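Local structure of mucin-like protocadherin (Homo sapiens, 6OAE) at the calcium ion site. The protein probably mediates calcium-dependent adhesion between neighbouring microvilli by pairing with CDHR2, here seen as its two N-terminal cadherin repeats, EC1 and EC2. Coordinates in Å, arbitrary orientation; residue numbers count along the deposited sequence, not the author numbering.

The calcium ion site. Residues 63, 94-98, 129, 131, 134, 183, 191, 193. With CA (calcium ion), chain B.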
ATOM      1  N   GLU A  63      -3.399   5.711  -3.307  1.00 26.47           N
ATOM      2  CA  GLU A  63      -3.344   6.041  -1.855  1.00 26.81           C
ATOM      3  C   GLU A  63      -3.993   7.419  -1.575  1.00 29.15           C
ATOM      4  O   GLU A  63      -4.377   7.657  -0.429  1.00 27.69           O
ATOM      5  CB  GLU A  63      -1.899   5.973  -1.349  1.00 26.23           C
ATOM      6  CG  GLU A  63      -1.389   4.551  -1.129  1.00 25.82           C
ATOM      7  CD  GLU A  63      -1.118   3.705  -2.372  1.00 25.10           C
ATOM      8  OE1 GLU A  63      -0.357   4.160  -3.252  1.00 25.90           O
ATOM      9  OE2 GLU A  63      -1.647   2.583  -2.467  1.00 24.62           O
ATOM     10  N   ASN A  94       1.987  -1.879  -6.286  1.00 25.94           N
ATOM     11  CA  ASN A  94       2.903  -2.022  -5.125  1.00 26.01           C
ATOM     12  C   ASN A  94       3.984  -0.950  -5.287  1.00 25.21           C
ATOM     13  O   ASN A  94       5.063  -1.261  -5.835  1.00 23.73           O
ATOM     14  CB  ASN A  94       3.438  -3.462  -5.015  1.00 26.95           C
ATOM     15  CG  ASN A  94       4.361  -3.632  -3.828  1.00 27.04           C
ATOM     16  OD1 ASN A  94       4.440  -2.737  -2.995  1.00 25.03           O
ATOM     17  ND2 ASN A  94       5.060  -4.759  -3.753  1.00 27.91           N
ATOM     18  N   ASP A  95       3.703   0.285  -4.859  1.00 24.55           N
ATOM     19  CA  ASP A  95       4.587   1.458  -5.092  1.00 25.55           C
ATOM     20  C   ASP A  95       5.132   2.028  -3.768  1.00 25.71           C
ATOM     21  O   ASP A  95       5.829   3.071  -3.823  1.00 26.48           O
ATOM     22  CB  ASP A  95       3.874   2.530  -5.938  1.00 24.54           C
ATOM     23  CG  ASP A  95       2.630   3.160  -5.341  1.00 24.05           C
ATOM     24  OD1 ASP A  95       1.987   2.524  -4.487  1.00 24.76           O
ATOM     25  OD2 ASP A  95       2.281   4.320  -5.755  1.00 23.31           O
ATOM     26  N   ASN A  96       4.854   1.376  -2.633  1.00 25.52           N
ATOM     27  CA  ASN A  96       5.302   1.789  -1.282  1.00 24.45           C
ATOM     28  C   ASN A  96       6.080   0.638  -0.645  1.00 25.31           C
ATOM     29  O   ASN A  96       5.702  -0.538  -0.846  1.00 23.87           O
ATOM     30  CB  ASN A  96       4.121   2.234  -0.413  1.00 24.04           C
ATOM     31  CG  ASN A  96       3.517   3.532  -0.913  1.00 24.71           C
ATOM     32  OD1 ASN A  96       3.999   4.611  -0.588  1.00 26.52           O
ATOM     33  ND2 ASN A  96       2.467   3.439  -1.700  1.00 23.57           N
ATOM     34  N   ALA A  97       7.152   0.968   0.076  1.00 24.85           N
ATOM     35  CA  ALA A  97       7.996  -0.016   0.792  1.00 24.42           C
ATOM     36  C   ALA A  97       7.477  -0.134   2.223  1.00 25.38           C
ATOM     37  O   ALA A  97       6.980   0.842   2.799  1.00 24.92           O
ATOM     38  CB  ALA A  97       9.451   0.390   0.746  1.00 24.10           C
ATOM     39  N   PRO A  98       7.537  -1.332   2.844  1.00 24.81           N
ATOM     40  CA  PRO A  98       7.203  -1.448   4.257  1.00 25.47           C
ATOM     41  C   PRO A  98       8.321  -0.754   5.039  1.00 25.79           C
ATOM     42  O   PRO A  98       9.454  -0.721   4.592  1.00 25.56           O
ATOM     43  CB  PRO A  98       7.119  -2.964   4.514  1.00 25.84           C
ATOM     44  CG  PRO A  98       8.013  -3.567   3.435  1.00 25.23           C
ATOM     45  CD  PRO A  98       7.911  -2.620   2.251  1.00 25.45           C
ATOM     46  N   ASP A 129       3.033  -0.448   5.690  1.00 26.93           N
ATOM     47  CA  ASP A 129       3.175  -0.265   4.227  1.00 26.23           C
ATOM     48  C   ASP A 129       1.973   0.555   3.762  1.00 25.98           C
ATOM     49  O   ASP A 129       0.825   0.106   4.002  1.00 24.64           O
ATOM     50  CB  ASP A 129       3.291  -1.645   3.585  1.00 25.41           C
ATOM     51  CG  ASP A 129       3.627  -1.627   2.125  1.00 24.89           C
ATOM     52  OD1 ASP A 129       3.106  -0.733   1.404  1.00 23.53           O
ATOM     53  OD2 ASP A 129       4.390  -2.505   1.706  1.00 24.92           O
ATOM     54  N   ASP A 131       0.744   0.854   0.952  1.00 24.36           N
ATOM     55  CA  ASP A 131      -0.146  -0.029   0.158  1.00 25.62           C
ATOM     56  C   ASP A 131      -0.994  -0.789   1.177  1.00 27.14           C
ATOM     57  O   ASP A 131      -0.551  -1.855   1.655  1.00 26.30           O
ATOM     58  CB  ASP A 131       0.648  -0.961  -0.755  1.00 23.69           C
ATOM     59  CG  ASP A 131       1.533  -0.221  -1.724  1.00 23.80           C
ATOM     60  OD1 ASP A 131       1.017   0.723  -2.360  1.00 24.08           O
ATOM     61  OD2 ASP A 131       2.725  -0.575  -1.837  1.00 21.44           O
ATOM     62  N   ASP A 134      -1.409  -4.629   1.059  1.00 26.32           N
ATOM     63  CA  ASP A 134      -0.206  -5.503   1.041  1.00 25.05           C
ATOM     64  C   ASP A 134      -0.173  -6.324   2.338  1.00 24.39           C
ATOM     65  O   ASP A 134      -0.263  -5.715   3.419  1.00 24.93           O
ATOM     66  CB  ASP A 134       1.090  -4.706   0.857  1.00 25.58           C
ATOM     67  CG  ASP A 134       1.370  -4.284  -0.573  1.00 25.91           C
ATOM     68  OD1 ASP A 134       0.520  -4.575  -1.463  1.00 27.68           O
ATOM     69  OD2 ASP A 134       2.449  -3.699  -0.800  1.00 24.79           O
ATOM     70  N   ASP A 183       6.840  -7.080   1.271  1.00 22.29           N
ATOM     71  CA  ASP A 183       5.401  -6.838   0.982  1.00 22.46           C
ATOM     72  C   ASP A 183       4.893  -7.808  -0.096  1.00 23.98           C
ATOM     73  O   ASP A 183       3.855  -7.526  -0.669  1.00 23.37           O
ATOM     74  CB  ASP A 183       5.177  -5.376   0.610  1.00 22.91           C
ATOM     75  CG  ASP A 183       6.005  -4.863  -0.556  1.00 22.39           C
ATOM     76  OD1 ASP A 183       6.729  -5.673  -1.210  1.00 21.60           O
ATOM     77  OD2 ASP A 183       5.935  -3.641  -0.777  1.00 23.42           O
ATOM     78  N   PRO A 191       7.297  -6.050  -8.680  1.00 38.25           N
ATOM     79  CA  PRO A 191       7.970  -5.295  -7.617  1.00 37.83           C
ATOM     80  C   PRO A 191       7.863  -5.974  -6.238  1.00 36.03           C
ATOM     81  O   PRO A 191       6.849  -6.608  -5.952  1.00 37.13           O
ATOM     82  CB  PRO A 191       7.185  -3.977  -7.611  1.00 38.44           C
ATOM     83  CG  PRO A 191       5.776  -4.413  -7.939  1.00 38.58           C
ATOM     84  CD  PRO A 191       5.951  -5.524  -8.950  1.00 38.22           C
ATOM     85  N   HIS A 193       9.443  -4.974  -2.024  1.00 26.62           N
ATOM     86  CA  HIS A 193      10.213  -4.038  -1.179  1.00 25.44           C
ATOM     87  C   HIS A 193      10.516  -4.722   0.141  1.00 24.72           C
ATOM     88  O   HIS A 193       9.612  -5.387   0.662  1.00 22.07           O
ATOM     89  CB  HIS A 193       9.443  -2.753  -0.952  1.00 26.53           C
ATOM     90  CG  HIS A 193       8.938  -2.145  -2.212  1.00 27.84           C
ATOM     91  ND1 HIS A 193       7.624  -2.262  -2.579  1.00 27.22           N
ATOM     92  CD2 HIS A 193       9.568  -1.442  -3.190  1.00 29.16           C
ATOM     93  CE1 HIS A 193       7.445  -1.637  -3.733  1.00 29.29           C
ATOM     94  NE2 HIS A 193       8.631  -1.128  -4.132  1.00 28.15           N
TER
HETATM   95 CA    CA B 304       4.122  -2.185  -0.718  1.00 23.42          CA
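Every residue around this calcium lies in loop backbone, and the linker Asn94 to Pro98 runs mostly extended past the ion, turning the carbonyl O of Asn96 onto CA at 2.3 Å (psi 141°). The sphere is seven-coordinate, and unseen waters could add to it. Asp129, with CG anti to the backbone N (chi1 -172°), grips with both carboxylate oxygens, unevenly: OD2 sits 2.5 Å from CA and OD1 2.8 Å. The longer-bound OD1 also takes the backbone N-H of Asp131 on its anti lone pair. Asp134 and Asp183 each send in OD2, and Asn94 its amide OD1. Asp183, in the crowded position between backbone N and carbonyl carbon (chi1 56°), is held from several sides: His193 ND1 hydrogen-bonds to Asp183 OD2 at 2.8 Å, the oxygen lying in the imidazole plane and using its syn lone pair, while OD1 receives His193 N and Asn94 ND2 from above the carboxylate plane. Asp131, which also serves the adjacent calcium site, bonds CA through OD2 at 2.4 Å and takes Asn96 N on that oxygen's syn lone pair; Asn96 ND2 reaches Asp131 OD1 at 3.1 Å, nearly straight, from above the carboxylate plane. An alanine here would probably weaken calcium binding at both sites and loosen the linker, since the shared carboxylate and both Asn96 anchors would go. The calcium probably offsets the carboxylates' mutual repulsion. One of three calcium sites at the EC1-EC2 junction, it uses the DXNDN linker motif to help stiffen it.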